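Local coordinates for protein transcriptional regulator, LacI family (Burkholderia phymatum, PDB 2RGY) that probably regulates transcription as a LacI-family DNA-binding protein whose periplasmic-binding-protein-like effector domain is expected to sense a small, sugar-like ligand, at residues Tyr22-Glu33 and Thr244-Arg253. Numbering follows the deposited sequence.
Sequences YYGTILKQTDLE and TAELTQNAVR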
ATOM      1  N   TYR A  22      -2.745  -5.814   0.467  1.00 25.80           N
ATOM      2  CA  TYR A  22      -3.890  -6.718   0.524  1.00 24.80           C
ATOM      3  C   TYR A  22      -5.105  -5.971  -0.034  1.00 23.09           C
ATOM      4  O   TYR A  22      -5.805  -6.465  -0.913  1.00 21.59           O
ATOM      5  CB  TYR A  22      -4.155  -7.142   1.973  1.00 25.54           C
ATOM      6  CG  TYR A  22      -5.383  -7.999   2.144  1.00 28.04           C
ATOM      7  CD1 TYR A  22      -5.388  -9.343   1.755  1.00 28.00           C
ATOM      8  CD2 TYR A  22      -6.547  -7.462   2.684  1.00 27.87           C
ATOM      9  CE1 TYR A  22      -6.536 -10.131   1.909  1.00 27.41           C
ATOM     10  CE2 TYR A  22      -7.690  -8.234   2.842  1.00 28.65           C
ATOM     11  CZ  TYR A  22      -7.681  -9.567   2.451  1.00 28.40           C
ATOM     12  OH  TYR A  22      -8.832 -10.307   2.604  1.00 27.42           O
ATOM     13  N   TYR A  23      -5.349  -4.766   0.473  1.00 22.31           N
ATOM     14  CA  TYR A  23      -6.478  -3.994  -0.014  1.00 20.82           C
ATOM     15  C   TYR A  23      -6.197  -3.468  -1.413  1.00 20.20           C
ATOM     16  O   TYR A  23      -7.119  -3.301  -2.204  1.00 19.58           O
ATOM     17  CB  TYR A  23      -6.806  -2.862   0.955  1.00 20.78           C
ATOM     18  CG  TYR A  23      -7.326  -3.402   2.267  1.00 24.04           C
ATOM     19  CD1 TYR A  23      -8.541  -4.078   2.324  1.00 23.46           C
ATOM     20  CD2 TYR A  23      -6.567  -3.311   3.429  1.00 25.47           C
ATOM     21  CE1 TYR A  23      -8.990  -4.661   3.509  1.00 26.25           C
ATOM     22  CE2 TYR A  23      -7.002  -3.887   4.622  1.00 27.37           C
ATOM     23  CZ  TYR A  23      -8.217  -4.562   4.652  1.00 27.75           C
ATOM     24  OH  TYR A  23      -8.653  -5.151   5.823  1.00 27.48           O
ATOM     25  N   GLY A  24      -4.928  -3.218  -1.722  1.00 19.68           N
ATOM     26  CA  GLY A  24      -4.586  -2.752  -3.053  1.00 18.99           C
ATOM     27  C   GLY A  24      -4.944  -3.819  -4.076  1.00 19.46           C
ATOM     28  O   GLY A  24      -5.397  -3.514  -5.180  1.00 18.57           O
ATOM     29  N   THR A  25      -4.741  -5.078  -3.705  1.00 18.28           N
ATOM     30  CA  THR A  25      -5.049  -6.205  -4.586  1.00 20.46           C
ATOM     31  C   THR A  25      -6.542  -6.262  -4.894  1.00 18.78           C
ATOM     32  O   THR A  25      -6.954  -6.501  -6.026  1.00 17.05           O
ATOM     33  CB  THR A  25      -4.637  -7.538  -3.928  1.00 21.52           C
ATOM     34  OG1 THR A  25      -3.233  -7.498  -3.638  1.00 24.61           O
ATOM     35  CG2 THR A  25      -4.936  -8.713  -4.856  1.00 21.81           C
ATOM     36  N   ILE A  26      -7.346  -6.044  -3.861  1.00 18.24           N
ATOM     37  CA  ILE A  26      -8.793  -6.068  -3.998  1.00 17.62           C
ATOM     38  C   ILE A  26      -9.242  -4.927  -4.898  1.00 18.11           C
ATOM     39  O   ILE A  26     -10.094  -5.120  -5.762  1.00 17.52           O
ATOM     40  CB  ILE A  26      -9.452  -5.947  -2.617  1.00 17.99           C
ATOM     41  CG1 ILE A  26      -9.063  -7.157  -1.769  1.00 17.85           C
ATOM     42  CG2 ILE A  26     -10.959  -5.856  -2.744  1.00 16.61           C
ATOM     43  CD1 ILE A  26      -9.483  -7.044  -0.331  1.00 20.26           C
ATOM     44  N   LEU A  27      -8.655  -3.750  -4.703  1.00 17.52           N
ATOM     45  CA  LEU A  27      -8.996  -2.587  -5.516  1.00 18.28           C
ATOM     46  C   LEU A  27      -8.602  -2.834  -6.968  1.00 18.76           C
ATOM     47  O   LEU A  27      -9.378  -2.566  -7.890  1.00 17.06           O
ATOM     48  CB  LEU A  27      -8.260  -1.337  -5.015  1.00 21.61           C
ATOM     49  CG  LEU A  27      -8.440  -0.941  -3.546  1.00 23.53           C
ATOM     50  CD1 LEU A  27      -7.540   0.232  -3.237  1.00 25.15           C
ATOM     51  CD2 LEU A  27      -9.896  -0.595  -3.270  1.00 24.03           C
ATOM     52  N   LYS A  28      -7.391  -3.340  -7.172  1.00 17.26           N
ATOM     53  CA  LYS A  28      -6.909  -3.591  -8.522  1.00 18.63           C
ATOM     54  C   LYS A  28      -7.790  -4.579  -9.281  1.00 18.35           C
ATOM     55  O   LYS A  28      -8.216  -4.287 -10.393  1.00 18.28           O
ATOM     56  CB  LYS A  28      -5.463  -4.097  -8.485  1.00 20.52           C
ATOM     57  CG  LYS A  28      -4.858  -4.414  -9.856  1.00 23.65           C
ATOM     58  CD  LYS A  28      -3.420  -4.938  -9.699  1.00 28.86           C
ATOM     59  CE  LYS A  28      -2.845  -5.479 -11.015  1.00 33.16           C
ATOM     60  NZ  LYS A  28      -1.497  -6.134 -10.823  1.00 33.23           N
ATOM     61  N   GLN A  29      -8.059  -5.737  -8.684  1.00 18.37           N
ATOM     62  CA  GLN A  29      -8.892  -6.752  -9.329  1.00 19.27           C
ATOM     63  C   GLN A  29     -10.311  -6.274  -9.603  1.00 17.97           C
ATOM     64  O   GLN A  29     -10.891  -6.626 -10.621  1.00 17.73           O
ATOM     65  CB  GLN A  29      -8.972  -8.024  -8.486  1.00 19.49           C
ATOM     66  CG  GLN A  29      -7.736  -8.888  -8.535  1.00 25.62           C
ATOM     67  CD  GLN A  29      -7.295  -9.188  -9.954  1.00 23.80           C
ATOM     68  OE1 GLN A  29      -8.083  -9.627 -10.789  1.00 25.93           O
ATOM     69  NE2 GLN A  29      -6.029  -8.946 -10.229  1.00 28.32           N
ATOM     70  N   THR A  30     -10.880  -5.493  -8.689  1.00 17.32           N
ATOM     71  CA  THR A  30     -12.235  -4.997  -8.892  1.00 18.20           C
ATOM     72  C   THR A  30     -12.219  -4.051 -10.096  1.00 18.86           C
ATOM     73  O   THR A  30     -13.039  -4.177 -11.002  1.00 20.60           O
ATOM     74  CB  THR A  30     -12.758  -4.244  -7.643  1.00 20.16           C
ATOM     75  OG1 THR A  30     -12.671  -5.095  -6.493  1.00 17.87           O
ATOM     76  CG2 THR A  30     -14.214  -3.834  -7.841  1.00 20.29           C
ATOM     77  N   ASP A  31     -11.274  -3.116 -10.107  1.00 20.46           N
ATOM     78  CA  ASP A  31     -11.138  -2.153 -11.204  1.00 22.33           C
ATOM     79  C   ASP A  31     -10.964  -2.891 -12.532  1.00 21.82           C
ATOM     80  O   ASP A  31     -11.586  -2.549 -13.536  1.00 23.65           O
ATOM     81  CB  ASP A  31      -9.931  -1.233 -10.943  1.00 24.47           C
ATOM     82  CG  ASP A  31      -9.635  -0.285 -12.109  1.00 27.46           C
ATOM     83  OD1 ASP A  31     -10.584   0.314 -12.660  1.00 27.73           O
ATOM     84  OD2 ASP A  31      -8.443  -0.118 -12.465  1.00 30.43           O
ATOM     85  N   LEU A  32     -10.127  -3.920 -12.501  1.00 21.90           N
ATOM     86  CA  LEU A  32      -9.806  -4.747 -13.658  1.00 22.85           C
ATOM     87  C   LEU A  32     -11.018  -5.443 -14.279  1.00 21.71           C
ATOM     88  O   LEU A  32     -11.268  -5.322 -15.481  1.00 20.37           O
ATOM     89  CB  LEU A  32      -8.766  -5.789 -13.237  1.00 25.97           C
ATOM     90  CG  LEU A  32      -7.609  -6.142 -14.167  1.00 29.40           C
ATOM     91  CD1 LEU A  32      -7.032  -4.874 -14.771  1.00 30.49           C
ATOM     92  CD2 LEU A  32      -6.526  -6.896 -13.376  1.00 30.29           C
ATOM     93  N   GLU A  33     -11.772  -6.173 -13.463  1.00 20.17           N
ATOM     94  CA  GLU A  33     -12.933  -6.883 -13.975  1.00 20.35           C
ATOM     95  C   GLU A  33     -14.002  -5.933 -14.500  1.00 20.54           C
ATOM     96  O   GLU A  33     -14.716  -6.254 -15.454  1.00 19.71           O
ATOM     97  CB  GLU A  33     -13.516  -7.794 -12.897  1.00 19.84           C
ATOM     98  CG  GLU A  33     -12.607  -8.968 -12.519  1.00 23.23           C
ATOM     99  CD  GLU A  33     -12.133  -9.796 -13.727  1.00 24.05           C
ATOM    100  OE1 GLU A  33     -12.956 -10.118 -14.612  1.00 25.36           O
ATOM    101  OE2 GLU A  33     -10.930 -10.140 -13.780  1.00 24.33           O
ATOM    102  N   THR A 244      -5.994 -14.123  -2.570  1.00 23.21           N
ATOM    103  CA  THR A 244      -6.825 -12.929  -2.555  1.00 23.09           C
ATOM    104  C   THR A 244      -7.219 -12.415  -3.932  1.00 22.20           C
ATOM    105  O   THR A 244      -8.364 -12.018  -4.138  1.00 24.06           O
ATOM    106  CB  THR A 244      -6.117 -11.811  -1.771  1.00 23.44           C
ATOM    107  OG1 THR A 244      -6.017 -12.208  -0.396  1.00 23.86           O
ATOM    108  CG2 THR A 244      -6.886 -10.498  -1.873  1.00 22.45           C
ATOM    109  N   ALA A 245      -6.281 -12.413  -4.870  1.00 21.71           N
ATOM    110  CA  ALA A 245      -6.578 -11.940  -6.219  1.00 22.75           C
ATOM    111  C   ALA A 245      -7.631 -12.826  -6.886  1.00 22.77           C
ATOM    112  O   ALA A 245      -8.564 -12.322  -7.511  1.00 22.16           O
ATOM    113  CB  ALA A 245      -5.312 -11.911  -7.058  1.00 22.53           C
ATOM    114  N   GLU A 246      -7.484 -14.142  -6.740  1.00 23.02           N
ATOM    115  CA  GLU A 246      -8.420 -15.092  -7.342  1.00 24.07           C
ATOM    116  C   GLU A 246      -9.829 -15.006  -6.766  1.00 22.73           C
ATOM    117  O   GLU A 246     -10.804 -15.006  -7.510  1.00 20.63           O
ATOM    118  CB  GLU A 246      -7.910 -16.533  -7.190  1.00 26.54           C
ATOM    119  CG  GLU A 246      -6.604 -16.831  -7.913  1.00 31.70           C
ATOM    120  CD  GLU A 246      -5.400 -16.741  -6.987  1.00 35.98           C
ATOM    121  OE1 GLU A 246      -5.139 -15.646  -6.443  1.00 38.03           O
ATOM    122  OE2 GLU A 246      -4.720 -17.774  -6.793  1.00 38.16           O
ATOM    123  N   LEU A 247      -9.939 -14.944  -5.444  1.00 22.31           N
ATOM    124  CA  LEU A 247     -11.253 -14.863  -4.821  1.00 21.95           C
ATOM    125  C   LEU A 247     -11.938 -13.549  -5.183  1.00 20.46           C
ATOM    126  O   LEU A 247     -13.146 -13.521  -5.424  1.00 20.66           O
ATOM    127  CB  LEU A 247     -11.137 -15.018  -3.299  1.00 24.21           C
ATOM    128  CG  LEU A 247     -10.884 -16.461  -2.827  1.00 28.68           C
ATOM    129  CD1 LEU A 247     -10.583 -16.491  -1.335  1.00 28.19           C
ATOM    130  CD2 LEU A 247     -12.103 -17.329  -3.145  1.00 28.61           C
ATOM    131  N   THR A 248     -11.168 -12.471  -5.247  1.00 18.35           N
ATOM    132  CA  THR A 248     -11.728 -11.172  -5.597  1.00 18.80           C
ATOM    133  C   THR A 248     -12.209 -11.211  -7.051  1.00 18.41           C
ATOM    134  O   THR A 248     -13.314 -10.780  -7.367  1.00 18.42           O
ATOM    135  CB  THR A 248     -10.688 -10.033  -5.450  1.00 18.57           C
ATOM    136  OG1 THR A 248     -10.236  -9.954  -4.093  1.00 18.07           O
ATOM    137  CG2 THR A 248     -11.309  -8.709  -5.838  1.00 18.51           C
ATOM    138  N   GLN A 249     -11.371 -11.725  -7.936  1.00 18.12           N
ATOM    139  CA  GLN A 249     -11.728 -11.814  -9.337  1.00 19.28           C
ATOM    140  C   GLN A 249     -13.054 -12.561  -9.493  1.00 18.15           C
ATOM    141  O   GLN A 249     -13.949 -12.119 -10.211  1.00 18.81           O
ATOM    142  CB  GLN A 249     -10.610 -12.527 -10.104  1.00 19.96           C
ATOM    143  CG  GLN A 249     -10.930 -12.809 -11.551  1.00 24.50           C
ATOM    144  CD  GLN A 249      -9.775 -13.464 -12.267  1.00 26.43           C
ATOM    145  OE1 GLN A 249      -9.305 -14.538 -11.874  1.00 29.14           O
ATOM    146  NE2 GLN A 249      -9.304 -12.823 -13.322  1.00 30.18           N
ATOM    147  N   ASN A 250     -13.181 -13.686  -8.800  1.00 16.34           N
ATOM    148  CA  ASN A 250     -14.394 -14.480  -8.873  1.00 16.98           C
ATOM    149  C   ASN A 250     -15.586 -13.844  -8.147  1.00 17.74           C
ATOM    150  O   ASN A 250     -16.731 -13.958  -8.599  1.00 17.66           O
ATOM    151  CB  ASN A 250     -14.105 -15.891  -8.347  1.00 16.84           C
ATOM    152  CG  ASN A 250     -13.368 -16.746  -9.370  1.00 17.84           C
ATOM    153  OD1 ASN A 250     -13.987 -17.314 -10.274  1.00 18.90           O
ATOM    154  ND2 ASN A 250     -12.044 -16.818  -9.252  1.00 15.45           N
ATOM    155  N   ALA A 251     -15.327 -13.163  -7.037  1.00 16.12           N
ATOM    156  CA  ALA A 251     -16.395 -12.504  -6.301  1.00 16.50           C
ATOM    157  C   ALA A 251     -16.971 -11.392  -7.176  1.00 17.27           C
ATOM    158  O   ALA A 251     -18.181 -11.235  -7.278  1.00 17.10           O
ATOM    159  CB  ALA A 251     -15.852 -11.912  -4.997  1.00 17.27           C
ATOM    160  N   VAL A 252     -16.095 -10.635  -7.828  1.00 16.60           N
ATOM    161  CA  VAL A 252     -16.534  -9.545  -8.684  1.00 15.96           C
ATOM    162  C   VAL A 252     -17.198 -10.055  -9.965  1.00 17.52           C
ATOM    163  O   VAL A 252     -18.149  -9.453 -10.446  1.00 16.65           O
ATOM    164  CB  VAL A 252     -15.364  -8.602  -9.021  1.00 15.06           C
ATOM    165  CG1 VAL A 252     -15.824  -7.520  -9.976  1.00 16.21           C
ATOM    166  CG2 VAL A 252     -14.838  -7.963  -7.738  1.00 16.69           C
ATOM    167  N   ARG A 253     -16.703 -11.161 -10.516  1.00 17.27           N
ATOM    168  CA  ARG A 253     -17.307 -11.729 -11.721  1.00 17.01           C
ATOM    169  C   ARG A 253     -18.721 -12.221 -11.412  1.00 17.40           C
ATOM    170  O   ARG A 253     -19.643 -12.019 -12.204  1.00 17.57           O
ATOM    171  CB  ARG A 253     -16.455 -12.877 -12.258  1.00 17.13           C
ATOM    172  CG  ARG A 253     -15.210 -12.392 -12.978  1.00 16.60           C
ATOM    173  CD  ARG A 253     -14.368 -13.542 -13.497  1.00 19.77           C
ATOM    174  NE  ARG A 253     -13.268 -13.051 -14.321  1.00 20.83           N
ATOM    175  CZ  ARG A 253     -12.321 -13.818 -14.847  1.00 23.49           C
ATOM    176  NH1 ARG A 253     -12.328 -15.126 -14.631  1.00 21.05           N
ATOM    177  NH2 ARG A 253     -11.375 -13.276 -15.596  1.00 25.04           N
TER
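E33 lies over Q249, V252 and R253 at the C-terminal end of segments 22-33 and 244-253 of two helices that run in roughly the same direction, the segment axes 8.8 Å apart and inclined at 38°. Its chain bends at chi2 (-52°), which brings the carboxylate to the Q249 amide and to NE of R253, one turn further on. R253 NE donates a nearly straight hydrogen bond to E33 OE1 (3.0 Å, 171°), the core of a salt bridge; the oxygen lies in the guanidinium plane, but the donor meets it from above the carboxylate plane. Q249, extended beyond CG, brings NE2 to E33 OE2 at 3.2 Å, again from above that plane. Glutamate suits this place because its two oxygens can serve two donors while E33 CB rests against V252 CG1 at 3.7 Å. W264 adds a cation-pi partner to R253.

At the N-terminal end, T244 fits between Y22, T25 and I26. The methyl T244 CG2 lies 4.0 Å from T25 CG2, and the hydroxyl T244 OG1 approaches the Y22 ring obliquely, 3.1 Å from Y22 CE1. Between these ends Q29 lies over the turn from A245 to Q249: Q29 CB packs on T248 CG2 (3.6 Å) and Q29 CG comes alongside A245 O. Threonine serves well in this middle layer: T248 and T30 return their hydroxyls to T244 O and I26 O of their own helices, while the T248 methyl faces across the interface. Helix 244-260 thereby joins helix 21-36 beside the parallel sheet of the N-terminal subdomain, where I26 also touches L96. The chemistry thus divides along the interface: small side chains and aliphatic segments allow close packing, and a buried carboxylate, probably ionised beside its arginine, ties the helices at one end.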